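Local atomic coordinates of epidermin leader peptide processing serine protease EpiP (Staphylococcus aureus subsp. aureus, PDB entry 3QFH), a protein that probably cleaves the leader peptide from the precursor of the lantibiotic epidermin, acting as a subtilisin-like serine endopeptidase. Residues Ser18-Tyr23 / Ser41-Tyr46; Ala54-Thr59 / Asn64-Tyr69; Trp103-Ile108 / Thr386-Gly391; Gly279-Asp284 / Lys292-Tyr297; Leu393-Asp398 / Leu433-Ala438. One frame throughout, in Å; residues are numbered along the deposited sequence.

Interaction 1: Ser18-Tyr23 / Ser41-Tyr46; sequences SEELYY and SLNVVY
In the antiparallel part of the propeptide-like sheet, Y22 of strand 20-27 and V45 of strand 43-48 meet over strand 53-59, which lies between their two strands. The intervening strand bonds to both neighbours through its backbone, L21 and Y23 pairing with M58 and I56, and N43 and V45 with K57 and Q55. Only side chains therefore join 18-23 to 41-46, and the CA atoms of Y22 and V45 stay 8.6 Å apart. Strand 43-48, at the sheet edge, carries a classic beta bulge in which V45 and Y46 lie opposite Q55. On the exposed flank, E20, which touches K57, extends toward N43, but E20 OE2 and N43 ND2 remain 3.9 Å apart, with carboxylate and amide planes inclined by 51°. The tyrosine contact is closer. With CG of Y22 anti to its carbonyl carbon (chi1 -75°), the ring extends across to V45, whose CG2 sits at the ring edge, near its plane, 3.7 Å from Y22 CE2.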
# COMPACT_ATOMS: atom_id res chain seq x y z
N SER A 18 -33.32 -15.90 -9.58
CA SER A 18 -32.36 -16.95 -9.12
C SER A 18 -30.91 -16.43 -9.15
O SER A 18 -29.96 -17.17 -8.87
CB SER A 18 -32.50 -18.19 -10.00
OG SER A 18 -31.70 -19.26 -9.53
N GLU A 19 -30.76 -15.15 -9.49
CA GLU A 19 -29.47 -14.48 -9.57
C GLU A 19 -28.68 -14.63 -8.25
O GLU A 19 -29.21 -14.39 -7.17
CB GLU A 19 -29.67 -13.00 -9.89
CG GLU A 19 -28.42 -12.25 -10.31
CD GLU A 19 -27.94 -12.64 -11.69
OE1 GLU A 19 -26.79 -12.27 -12.05
OE2 GLU A 19 -28.70 -13.31 -12.43
N GLU A 20 -27.42 -15.03 -8.34
CA GLU A 20 -26.60 -15.23 -7.17
C GLU A 20 -25.51 -14.15 -7.21
O GLU A 20 -24.83 -14.00 -8.22
CB GLU A 20 -26.02 -16.64 -7.21
CG GLU A 20 -25.53 -17.17 -5.88
CD GLU A 20 -24.87 -18.55 -6.00
OE1 GLU A 20 -24.74 -19.06 -7.14
OE2 GLU A 20 -24.48 -19.12 -4.95
N LEU A 21 -25.37 -13.38 -6.14
CA LEU A 21 -24.41 -12.28 -6.10
C LEU A 21 -23.45 -12.37 -4.92
O LEU A 21 -23.70 -13.10 -3.95
CB LEU A 21 -25.14 -10.94 -6.02
CG LEU A 21 -26.22 -10.67 -7.06
CD1 LEU A 21 -26.93 -9.36 -6.71
CD2 LEU A 21 -25.65 -10.63 -8.50
N TYR A 22 -22.38 -11.59 -5.00
CA TYR A 22 -21.36 -11.54 -3.97
C TYR A 22 -21.73 -10.51 -2.91
O TYR A 22 -21.88 -9.32 -3.21
CB TYR A 22 -20.00 -11.20 -4.58
CG TYR A 22 -19.35 -12.37 -5.32
CD1 TYR A 22 -19.65 -12.65 -6.66
CD2 TYR A 22 -18.43 -13.19 -4.66
CE1 TYR A 22 -19.03 -13.74 -7.32
CE2 TYR A 22 -17.83 -14.27 -5.31
CZ TYR A 22 -18.13 -14.54 -6.63
OH TYR A 22 -17.50 -15.61 -7.23
N TYR A 23 -21.89 -10.97 -1.67
CA TYR A 23 -22.18 -10.07 -0.55
C TYR A 23 -21.05 -10.06 0.47
O TYR A 23 -20.44 -11.10 0.78
CB TYR A 23 -23.49 -10.45 0.15
CG TYR A 23 -24.71 -10.13 -0.67
CD1 TYR A 23 -25.29 -8.86 -0.62
CD2 TYR A 23 -25.27 -11.08 -1.52
CE1 TYR A 23 -26.41 -8.55 -1.39
CE2 TYR A 23 -26.39 -10.78 -2.30
CZ TYR A 23 -26.96 -9.52 -2.22
OH TYR A 23 -28.07 -9.22 -2.98
N SER A 41 -26.64 -23.43 5.05
CA SER A 41 -25.74 -23.83 3.97
C SER A 41 -25.29 -22.61 3.16
O SER A 41 -25.47 -22.55 1.95
CB SER A 41 -26.39 -24.88 3.08
OG SER A 41 -26.52 -26.10 3.79
N LEU A 42 -24.71 -21.64 3.85
CA LEU A 42 -24.22 -20.43 3.20
C LEU A 42 -22.94 -20.73 2.42
O LEU A 42 -22.06 -21.45 2.90
CB LEU A 42 -23.95 -19.33 4.22
CG LEU A 42 -25.13 -18.83 5.06
CD1 LEU A 42 -24.63 -17.80 6.07
CD2 LEU A 42 -26.24 -18.26 4.17
N ASN A 43 -22.84 -20.17 1.22
CA ASN A 43 -21.66 -20.37 0.38
C ASN A 43 -20.63 -19.25 0.65
O ASN A 43 -20.58 -18.25 -0.06
CB ASN A 43 -22.10 -20.41 -1.08
CG ASN A 43 -20.94 -20.64 -2.04
OD1 ASN A 43 -19.82 -20.94 -1.63
ND2 ASN A 43 -21.21 -20.50 -3.32
N VAL A 44 -19.81 -19.45 1.69
CA VAL A 44 -18.77 -18.50 2.07
C VAL A 44 -17.59 -18.61 1.11
O VAL A 44 -16.93 -19.63 1.06
CB VAL A 44 -18.29 -18.77 3.50
CG1 VAL A 44 -17.15 -17.83 3.88
CG2 VAL A 44 -19.44 -18.63 4.49
N VAL A 45 -17.31 -17.56 0.35
CA VAL A 45 -16.20 -17.59 -0.63
C VAL A 45 -14.90 -16.87 -0.15
O VAL A 45 -13.88 -16.90 -0.83
CB VAL A 45 -16.66 -17.05 -2.01
CG1 VAL A 45 -17.75 -17.97 -2.62
CG2 VAL A 45 -17.16 -15.64 -1.89
N TYR A 46 -14.96 -16.21 1.00
CA TYR A 46 -13.78 -15.54 1.58
C TYR A 46 -14.12 -15.29 3.04
O TYR A 46 -15.27 -15.07 3.38
CB TYR A 46 -13.47 -14.23 0.87
CG TYR A 46 -12.00 -13.89 0.87
CD1 TYR A 46 -11.11 -14.58 0.04
CD2 TYR A 46 -11.48 -12.86 1.67
CE1 TYR A 46 -9.76 -14.29 0.02
CE2 TYR A 46 -10.11 -12.55 1.64
CZ TYR A 46 -9.26 -13.27 0.81
OH TYR A 46 -7.90 -12.99 0.76

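Interaction 2: Ala54-Thr59 / Asn64-Tyr69; sequences AQIKMT and NALANY
L66 turns one methyl, CD2, into two side chains of the neighbouring strand, and the tight half of the contact lies there. M58 CE comes within 3.4 Å of L66 CD2, closer than carbons usually pack, while M58 SD stands 3.9 Å from the same methyl. The two side chains cross at about a right angle. M58 sets out with CG between its backbone N and carbonyl carbon (chi1 53°) and then runs extended, which carries the thioether over to the leucine. I56 approaches more loosely, tip to tip, with its CD1 4.2 Å from L66 CD2. These three buried residues join strand 53-59 to helix 60-66, which follows it directly in the propeptide-like region and covers one face of its antiparallel sheet. T59 makes the junction as N-cap: its OG1 accepts from H62 N in the first turn of the helix. L36 of helix 30-40 and I73 and I76 of strand 73-78 also pack on L66. Away from this core a type I turn spans L66 to Y69, closed by Y69 N bonding L66 O at 3.2 Å, with N68 exposed on the solvent side.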
# COMPACT_ATOMS: atom_id res chain seq x y z
N ALA A 54 -16.80 -11.75 6.16
CA ALA A 54 -16.81 -12.83 5.18
C ALA A 54 -17.48 -12.35 3.92
O ALA A 54 -18.20 -11.35 3.91
CB ALA A 54 -17.55 -14.04 5.71
N GLN A 55 -17.20 -13.05 2.83
CA GLN A 55 -17.85 -12.75 1.58
C GLN A 55 -18.67 -13.99 1.31
O GLN A 55 -18.18 -15.11 1.43
CB GLN A 55 -16.86 -12.48 0.47
CG GLN A 55 -17.49 -11.81 -0.72
CD GLN A 55 -16.47 -11.50 -1.80
OE1 GLN A 55 -15.53 -12.27 -2.03
NE2 GLN A 55 -16.68 -10.39 -2.51
N ILE A 56 -19.92 -13.79 0.96
CA ILE A 56 -20.83 -14.88 0.73
C ILE A 56 -21.53 -14.69 -0.61
O ILE A 56 -21.91 -13.58 -0.98
CB ILE A 56 -21.87 -14.96 1.87
CG1 ILE A 56 -21.14 -15.06 3.23
CG2 ILE A 56 -22.83 -16.13 1.66
CD1 ILE A 56 -22.09 -15.16 4.44
N LYS A 57 -21.67 -15.78 -1.34
CA LYS A 57 -22.33 -15.73 -2.61
C LYS A 57 -23.74 -16.24 -2.33
O LYS A 57 -23.92 -17.37 -1.87
CB LYS A 57 -21.58 -16.59 -3.63
CG LYS A 57 -21.97 -16.29 -5.05
CD LYS A 57 -21.15 -17.07 -6.09
CE LYS A 57 -21.60 -16.69 -7.50
NZ LYS A 57 -20.95 -17.48 -8.57
N MET A 58 -24.74 -15.40 -2.56
CA MET A 58 -26.13 -15.78 -2.31
C MET A 58 -27.14 -14.94 -3.10
O MET A 58 -26.81 -13.89 -3.62
CB MET A 58 -26.44 -15.74 -0.81
CG MET A 58 -26.12 -14.44 -0.11
SD MET A 58 -26.32 -14.54 1.71
CE MET A 58 -25.60 -12.98 2.18
N THR A 59 -28.38 -15.44 -3.19
CA THR A 59 -29.45 -14.72 -3.88
C THR A 59 -29.80 -13.49 -3.07
O THR A 59 -29.47 -13.40 -1.88
CB THR A 59 -30.74 -15.57 -4.05
OG1 THR A 59 -31.29 -15.90 -2.76
CG2 THR A 59 -30.45 -16.85 -4.83
N ASN A 64 -31.28 -10.98 2.13
CA ASN A 64 -32.25 -10.25 2.94
C ASN A 64 -32.69 -11.01 4.18
O ASN A 64 -32.84 -10.42 5.24
CB ASN A 64 -33.45 -9.80 2.08
CG ASN A 64 -33.12 -8.56 1.27
OD1 ASN A 64 -33.06 -8.59 0.05
ND2 ASN A 64 -32.85 -7.47 1.97
N ALA A 65 -32.85 -12.31 4.06
CA ALA A 65 -33.22 -13.13 5.20
C ALA A 65 -32.05 -13.15 6.19
O ALA A 65 -32.26 -13.12 7.40
CB ALA A 65 -33.58 -14.55 4.77
N LEU A 66 -30.82 -13.22 5.67
CA LEU A 66 -29.63 -13.28 6.52
C LEU A 66 -29.47 -12.01 7.37
O LEU A 66 -28.99 -12.06 8.49
CB LEU A 66 -28.37 -13.51 5.67
CG LEU A 66 -27.05 -13.67 6.44
CD1 LEU A 66 -27.12 -14.91 7.32
CD2 LEU A 66 -25.88 -13.76 5.48
N ALA A 67 -29.89 -10.87 6.83
CA ALA A 67 -29.83 -9.61 7.54
C ALA A 67 -30.77 -9.59 8.76
O ALA A 67 -30.64 -8.73 9.64
CB ALA A 67 -30.18 -8.47 6.58
N ASN A 68 -31.70 -10.53 8.83
CA ASN A 68 -32.63 -10.62 9.96
C ASN A 68 -32.08 -11.41 11.16
O ASN A 68 -32.75 -11.52 12.19
CB ASN A 68 -33.96 -11.20 9.50
CG ASN A 68 -34.68 -10.28 8.51
OD1 ASN A 68 -34.46 -9.07 8.50
ND2 ASN A 68 -35.54 -10.85 7.67
N TYR A 69 -30.88 -11.98 11.03
CA TYR A 69 -30.26 -12.72 12.15
C TYR A 69 -29.46 -11.74 12.98
O TYR A 69 -28.24 -11.67 12.90
CB TYR A 69 -29.44 -13.91 11.66
CG TYR A 69 -30.32 -15.03 11.21
CD1 TYR A 69 -30.64 -16.07 12.09
CD2 TYR A 69 -30.91 -15.03 9.94
CE1 TYR A 69 -31.48 -17.10 11.70
CE2 TYR A 69 -31.76 -16.06 9.55
CZ TYR A 69 -32.04 -17.09 10.44
OH TYR A 69 -32.87 -18.12 10.07

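Interaction 3: Trp103-Ile108 / Thr386-Gly391; sequences WDMNKI and TPKVSG
K388 reaches across from its helix into a pocket formed by D104, M105 and I108; D104 and M105 meet the CE end of its chain, and I108 lies further back at CD. The aliphatic portion runs straight as far as CE and then bends at the last torsion (chi4 64°), which takes NZ alongside the carboxylate. D104 and K388 lie at about a right angle to each other, and a salt bridge of 3.0 Å joins D104 OD2 to K388 NZ. The oxygen meets the CE-NZ end of the lysine from the side, with no head-on approach. I108 crosses the lysine nearly perpendicular as well, with its CD1 3.8 Å from K388 CD. M105 brings its methyl in obliquely, CE lying 4.1 Å from K388 CE after two bends in the thioether chain.

Helix 103-108 is thereby attached to helix 382-400, the long helix of the subtilisin-like domain, which carries in its first turn S383, the probable nucleophile of a Ser-His-Asp triad with H177 and D130. The two short segments run 38° from parallel, their axes 12.1 Å apart, a separation spanned by the lysine chain. The hydrogen bonds of the buried ammonium group go to Q184 OE1 of helix 177-186 and to the backbone oxygens of L384 and P341, so several oxygens besides the D104 carboxylate surround its charge.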
# COMPACT_ATOMS: atom_id res chain seq x y z
N TRP A 103 17.97 9.23 -9.64
CA TRP A 103 17.96 10.56 -9.04
C TRP A 103 17.15 10.61 -7.75
O TRP A 103 17.50 11.32 -6.83
CB TRP A 103 17.43 11.61 -10.00
CG TRP A 103 16.04 11.36 -10.51
CD1 TRP A 103 15.70 10.79 -11.70
CD2 TRP A 103 14.81 11.72 -9.88
NE1 TRP A 103 14.34 10.73 -11.83
CE2 TRP A 103 13.77 11.30 -10.72
CE3 TRP A 103 14.49 12.35 -8.67
CZ2 TRP A 103 12.42 11.49 -10.40
CZ3 TRP A 103 13.15 12.54 -8.35
CH2 TRP A 103 12.14 12.10 -9.20
N ASP A 104 16.04 9.87 -7.72
CA ASP A 104 15.15 9.85 -6.59
C ASP A 104 15.80 9.23 -5.33
O ASP A 104 15.58 9.71 -4.22
CB ASP A 104 13.87 9.07 -6.97
CG ASP A 104 14.17 7.64 -7.44
OD1 ASP A 104 15.06 7.46 -8.33
OD2 ASP A 104 13.51 6.71 -6.94
N MET A 105 16.61 8.20 -5.54
CA MET A 105 17.28 7.48 -4.47
C MET A 105 18.48 8.33 -4.01
O MET A 105 18.78 8.41 -2.81
CB MET A 105 17.70 6.08 -4.98
CG MET A 105 17.83 5.02 -3.91
SD MET A 105 16.27 4.78 -2.97
CE MET A 105 15.18 3.95 -4.10
N ASN A 106 19.14 8.99 -4.95
CA ASN A 106 20.22 9.89 -4.57
C ASN A 106 19.75 11.06 -3.73
O ASN A 106 20.41 11.46 -2.77
CB ASN A 106 20.99 10.40 -5.80
CG ASN A 106 22.00 9.39 -6.29
OD1 ASN A 106 23.18 9.54 -6.03
ND2 ASN A 106 21.53 8.30 -6.90
N LYS A 107 18.58 11.60 -4.08
CA LYS A 107 18.01 12.75 -3.41
C LYS A 107 17.79 12.49 -1.91
O LYS A 107 18.08 13.33 -1.08
CB LYS A 107 16.67 13.10 -4.07
CG LYS A 107 16.09 14.42 -3.68
CD LYS A 107 16.96 15.56 -4.21
CE LYS A 107 16.45 16.93 -3.77
NZ LYS A 107 16.69 17.19 -2.32
N ILE A 108 17.30 11.31 -1.58
CA ILE A 108 16.97 11.00 -0.20
C ILE A 108 18.10 10.38 0.62
O ILE A 108 17.95 10.23 1.83
CB ILE A 108 15.70 10.11 -0.13
CG1 ILE A 108 15.97 8.68 -0.61
CG2 ILE A 108 14.58 10.76 -0.93
CD1 ILE A 108 14.76 7.74 -0.53
N THR A 386 5.87 5.69 -1.73
CA THR A 386 5.50 5.01 -0.51
C THR A 386 6.50 3.95 -0.05
O THR A 386 6.83 3.89 1.13
CB THR A 386 4.06 4.41 -0.68
OG1 THR A 386 3.16 5.46 -1.02
CG2 THR A 386 3.58 3.77 0.58
N PRO A 387 7.01 3.11 -0.98
CA PRO A 387 8.00 2.11 -0.54
C PRO A 387 9.27 2.70 0.00
O PRO A 387 9.95 2.04 0.81
CB PRO A 387 8.28 1.29 -1.82
CG PRO A 387 7.72 2.12 -2.94
CD PRO A 387 6.56 2.85 -2.35
N LYS A 388 9.59 3.94 -0.41
CA LYS A 388 10.78 4.64 0.10
C LYS A 388 10.62 4.95 1.60
O LYS A 388 11.58 4.79 2.40
CB LYS A 388 11.02 5.94 -0.69
CG LYS A 388 11.43 5.72 -2.15
CD LYS A 388 11.79 7.06 -2.81
CE LYS A 388 12.27 6.88 -4.25
NZ LYS A 388 11.19 6.34 -5.10
N VAL A 389 9.41 5.35 1.98
CA VAL A 389 9.07 5.62 3.36
C VAL A 389 9.01 4.32 4.14
O VAL A 389 9.50 4.26 5.28
CB VAL A 389 7.75 6.40 3.49
CG1 VAL A 389 7.31 6.53 4.95
CG2 VAL A 389 7.88 7.79 2.82
N SER A 390 8.41 3.27 3.56
CA SER A 390 8.36 1.97 4.26
C SER A 390 9.79 1.48 4.55
O SER A 390 10.11 1.02 5.66
CB SER A 390 7.62 0.90 3.46
OG SER A 390 6.24 1.21 3.31
N GLY A 391 10.63 1.52 3.53
CA GLY A 391 12.03 1.12 3.70
C GLY A 391 12.74 1.91 4.78
O GLY A 391 13.48 1.35 5.59

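Interaction 4: Gly279-Asp284 / Lys292-Tyr297; sequences GNDGID and KLQREY
The backbones of 279-284 and 292-297 lie far apart, D281 and Q294 being nearest with their CA atoms 8.9 Å from each other, and the second segment opens with a type I turn from K292 to R295. K292 O accepts from both R295 N and Y297 N, each at 3.1 Å and from opposite faces of the carbonyl plane, which secures the bend from which Q294 projects. The first torsion of Q294 (chi1 -56°) sets CG beside its backbone N and 4.2 Å from I283 CD1, and the bend at chi2 swings the amide toward D281. The isoleucine comes from the opposite direction and is the buried member of the contact.

Farther out, the amide of Q294 slides past the carboxylate of D281 in an antiparallel sense, their planes only 21° apart, and Q294 OE1 stays 4.1 Å from D281 CG. The contact closes the loop excursion between strands 273-277 and 302-306 of the subtilisin-like domain, around helix 288-292. N280 OD1, at its base, accepts from T382 N, next to the probable catalytic S383, a position consistent with the oxyanion-hole asparagine of subtilisins. The segments thus touch only loosely, by van der Waals contact of I283 CD1 with Q294 CG, while D281 OD2, bonded to Y238 OH, and Q294 NE2, bonded to K290 O, are held by other parts of the fold.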
# COMPACT_ATOMS: atom_id res chain seq x y z
N GLY A 279 -3.56 9.03 -3.06
CA GLY A 279 -4.11 8.75 -4.38
C GLY A 279 -3.33 9.51 -5.44
O GLY A 279 -2.54 10.42 -5.11
N ASN A 280 -3.58 9.14 -6.69
CA ASN A 280 -2.91 9.72 -7.83
C ASN A 280 -3.83 10.56 -8.72
O ASN A 280 -3.66 10.56 -9.92
CB ASN A 280 -2.26 8.60 -8.66
CG ASN A 280 -1.13 7.92 -7.94
OD1 ASN A 280 0.03 8.30 -8.08
ND2 ASN A 280 -1.45 6.94 -7.10
N ASP A 281 -4.76 11.29 -8.15
CA ASP A 281 -5.70 12.08 -8.95
C ASP A 281 -5.53 13.56 -8.78
O ASP A 281 -6.36 14.34 -9.24
CB ASP A 281 -7.11 11.65 -8.60
CG ASP A 281 -7.35 10.20 -8.93
OD1 ASP A 281 -7.15 9.82 -10.09
OD2 ASP A 281 -7.72 9.43 -8.03
N GLY A 282 -4.47 13.96 -8.09
CA GLY A 282 -4.18 15.37 -7.87
C GLY A 282 -5.29 16.14 -7.17
O GLY A 282 -5.49 17.33 -7.43
N ILE A 283 -6.01 15.49 -6.26
CA ILE A 283 -7.09 16.21 -5.60
C ILE A 283 -6.83 16.49 -4.10
O ILE A 283 -6.14 15.73 -3.41
CB ILE A 283 -8.44 15.48 -5.77
CG1 ILE A 283 -8.50 14.21 -4.92
CG2 ILE A 283 -8.71 15.14 -7.24
CD1 ILE A 283 -9.78 13.43 -5.16
N ASP A 284 -7.36 17.63 -3.65
CA ASP A 284 -7.33 18.01 -2.25
C ASP A 284 -8.46 17.19 -1.65
O ASP A 284 -9.65 17.44 -1.92
CB ASP A 284 -7.59 19.52 -2.09
CG ASP A 284 -7.54 19.99 -0.62
OD1 ASP A 284 -7.30 21.19 -0.41
OD2 ASP A 284 -7.73 19.18 0.32
N LYS A 292 -16.47 12.77 -4.53
CA LYS A 292 -17.68 12.09 -5.04
C LYS A 292 -17.59 11.89 -6.55
O LYS A 292 -18.06 10.89 -7.08
CB LYS A 292 -18.94 12.89 -4.72
CG LYS A 292 -19.18 13.15 -3.25
CD LYS A 292 -20.55 13.80 -3.03
CE LYS A 292 -20.64 14.46 -1.66
NZ LYS A 292 -20.37 13.53 -0.53
N LEU A 293 -16.98 12.85 -7.23
CA LEU A 293 -16.81 12.80 -8.68
C LEU A 293 -15.94 11.62 -9.14
O LEU A 293 -15.99 11.23 -10.31
CB LEU A 293 -16.22 14.14 -9.16
CG LEU A 293 -16.45 14.50 -10.61
CD1 LEU A 293 -17.95 14.51 -10.92
CD2 LEU A 293 -15.83 15.85 -10.90
N GLN A 294 -15.14 11.04 -8.24
CA GLN A 294 -14.31 9.88 -8.57
C GLN A 294 -15.14 8.60 -8.71
O GLN A 294 -14.71 7.65 -9.37
CB GLN A 294 -13.19 9.68 -7.54
CG GLN A 294 -12.30 10.90 -7.36
CD GLN A 294 -11.79 11.42 -8.69
OE1 GLN A 294 -11.33 10.66 -9.54
NE2 GLN A 294 -11.87 12.74 -8.87
N ARG A 295 -16.30 8.56 -8.06
CA ARG A 295 -17.20 7.41 -8.16
C ARG A 295 -18.50 7.79 -8.86
O ARG A 295 -19.44 7.00 -8.88
CB ARG A 295 -17.53 6.85 -6.76
CG ARG A 295 -16.39 6.20 -6.05
CD ARG A 295 -15.90 4.91 -6.73
NE ARG A 295 -16.93 3.86 -6.77
CZ ARG A 295 -17.26 3.08 -5.75
NH1 ARG A 295 -18.20 2.14 -5.90
NH2 ARG A 295 -16.68 3.21 -4.56
N GLU A 296 -18.54 9.00 -9.44
CA GLU A 296 -19.75 9.50 -10.10
C GLU A 296 -20.93 9.24 -9.17
O GLU A 296 -21.96 8.69 -9.58
CB GLU A 296 -19.95 8.80 -11.46
CG GLU A 296 -18.72 8.85 -12.38
CD GLU A 296 -18.96 8.16 -13.72
OE1 GLU A 296 -20.08 7.67 -13.95
OE2 GLU A 296 -18.01 8.11 -14.54
N TYR A 297 -20.77 9.65 -7.92
CA TYR A 297 -21.76 9.38 -6.88
C TYR A 297 -22.64 10.59 -6.57
O TYR A 297 -22.13 11.67 -6.28
CB TYR A 297 -21.00 8.94 -5.64
CG TYR A 297 -21.85 8.66 -4.43
CD1 TYR A 297 -22.53 7.46 -4.30
CD2 TYR A 297 -21.95 9.59 -3.40
CE1 TYR A 297 -23.30 7.19 -3.18
CE2 TYR A 297 -22.71 9.34 -2.29
CZ TYR A 297 -23.39 8.13 -2.18
OH TYR A 297 -24.15 7.87 -1.07

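Interaction 5: Leu393-Asp398 / Leu433-Ala438; sequences LALIID and LDVYKA
D434 OD2 accepts from K437 N at 3.2 Å and caps the start of helix 435-439, thereby fixing the turn whose V435 and A438 touch helix 382-400. The amide reaches this oxygen from well above the carboxylate plane, about 70° out of it, although the N-H points nearly straight at the oxygen (166°). From the capped turn, V435 and A438 meet L395 and I396 of the long helix. V435 CG1 lies 3.9 Å from L395 CD1, the two side chains crossing at about a right angle; CG1 is placed there by standing opposite the backbone N (chi1 174°). One turn on, the small A438 lets the backbones come close, with the CA atoms of I396 and A438 6.9 Å apart, and its CB receives I396 CD1 at 3.9 Å. These contacts pack helix 435-439 against helix 382-400. L412 of helix 406-416 also touches I396, and A392 touches V435. All four residues that meet are buried and meet only through carbon, so this interface rests on apolar packing, while the polar cap of D434 orders the helix end beside it.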
# COMPACT_ATOMS: atom_id res chain seq x y z
N LEU A 393 11.42 3.43 7.40
CA LEU A 393 10.95 3.00 8.73
C LEU A 393 11.60 1.70 9.18
O LEU A 393 11.87 1.51 10.38
CB LEU A 393 9.44 2.86 8.74
CG LEU A 393 8.65 4.17 8.76
CD1 LEU A 393 7.22 3.94 8.33
CD2 LEU A 393 8.71 4.79 10.16
N ALA A 394 11.84 0.79 8.23
CA ALA A 394 12.51 -0.45 8.57
C ALA A 394 13.93 -0.14 9.06
O ALA A 394 14.42 -0.72 10.05
CB ALA A 394 12.54 -1.42 7.38
N LEU A 395 14.59 0.79 8.38
CA LEU A 395 15.95 1.20 8.77
C LEU A 395 15.99 1.86 10.14
O LEU A 395 16.90 1.60 10.94
CB LEU A 395 16.54 2.17 7.74
CG LEU A 395 16.80 1.64 6.33
CD1 LEU A 395 17.34 2.78 5.44
CD2 LEU A 395 17.77 0.47 6.37
N ILE A 396 15.01 2.70 10.41
CA ILE A 396 14.91 3.42 11.68
C ILE A 396 14.66 2.46 12.85
O ILE A 396 15.28 2.57 13.90
CB ILE A 396 13.82 4.51 11.60
CG1 ILE A 396 14.28 5.63 10.67
CG2 ILE A 396 13.52 5.06 13.00
CD1 ILE A 396 13.13 6.53 10.17
N ILE A 397 13.76 1.51 12.64
CA ILE A 397 13.47 0.51 13.68
C ILE A 397 14.74 -0.29 14.02
O ILE A 397 15.04 -0.55 15.20
CB ILE A 397 12.32 -0.43 13.24
CG1 ILE A 397 11.00 0.37 13.16
CG2 ILE A 397 12.16 -1.58 14.25
CD1 ILE A 397 9.83 -0.36 12.43
N ASP A 398 15.48 -0.69 13.00
CA ASP A 398 16.70 -1.47 13.23
C ASP A 398 17.85 -0.60 13.80
O ASP A 398 18.58 -1.02 14.70
CB ASP A 398 17.13 -2.17 11.94
CG ASP A 398 16.11 -3.21 11.47
OD1 ASP A 398 15.20 -3.55 12.26
OD2 ASP A 398 16.21 -3.68 10.31
N LEU A 433 11.06 13.02 2.55
CA LEU A 433 11.89 12.00 3.19
C LEU A 433 13.40 12.28 3.03
O LEU A 433 13.85 12.62 1.93
CB LEU A 433 11.55 10.66 2.52
CG LEU A 433 12.29 9.39 2.95
CD1 LEU A 433 12.09 9.10 4.44
CD2 LEU A 433 11.82 8.21 2.09
N ASP A 434 14.17 12.16 4.11
CA ASP A 434 15.65 12.32 4.07
C ASP A 434 16.25 11.20 4.95
O ASP A 434 16.32 11.30 6.18
CB ASP A 434 16.09 13.70 4.53
CG ASP A 434 17.61 13.95 4.34
OD1 ASP A 434 18.01 15.16 4.33
OD2 ASP A 434 18.41 12.99 4.18
N VAL A 435 16.66 10.13 4.28
CA VAL A 435 17.16 8.94 4.94
C VAL A 435 18.50 9.19 5.59
O VAL A 435 18.81 8.64 6.66
CB VAL A 435 17.20 7.75 3.94
CG1 VAL A 435 17.85 6.51 4.55
CG2 VAL A 435 15.78 7.45 3.44
N TYR A 436 19.31 10.06 4.99
CA TYR A 436 20.61 10.37 5.58
C TYR A 436 20.40 10.99 6.97
O TYR A 436 21.06 10.58 7.95
CB TYR A 436 21.41 11.29 4.69
CG TYR A 436 22.74 11.67 5.25
CD1 TYR A 436 23.85 10.84 5.09
CD2 TYR A 436 22.91 12.88 5.92
CE1 TYR A 436 25.09 11.19 5.59
CE2 TYR A 436 24.15 13.24 6.44
CZ TYR A 436 25.23 12.39 6.27
OH TYR A 436 26.45 12.74 6.77
N LYS A 437 19.48 11.94 7.06
CA LYS A 437 19.17 12.55 8.35
C LYS A 437 18.63 11.53 9.35
O LYS A 437 19.04 11.52 10.50
CB LYS A 437 18.18 13.71 8.22
CG LYS A 437 18.76 15.00 7.65
CD LYS A 437 17.74 16.16 7.74
CE LYS A 437 18.26 17.43 7.08
NZ LYS A 437 19.49 18.00 7.76
N ALA A 438 17.70 10.69 8.90
CA ALA A 438 17.06 9.69 9.78
C ALA A 438 18.08 8.73 10.42
O ALA A 438 17.90 8.30 11.56
CB ALA A 438 16.01 8.90 9.01

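In the fold
Strand 53-59 belongs to interaction 2 and lies between the two strands of interaction 1 in the propeptide-like sheet, and backbone bonds join the two. The first is a surface contact of a tyrosine edge with a methyl and a loose polar approach; the second buries methyls under helix 60-66. Interactions 3 and 5 lie across the molecule, the centres of 1 and 5 about 46 Å apart, and both are buried along helix 382-400. Interaction 3 holds a charged lysine, whereas 5 is apolar; I108 O and V435 N, 2.8 Å apart, probably hydrogen-bond between them. Interaction 4, partly buried, falls within the long chain span separating the segments of 3 and touches none of the others.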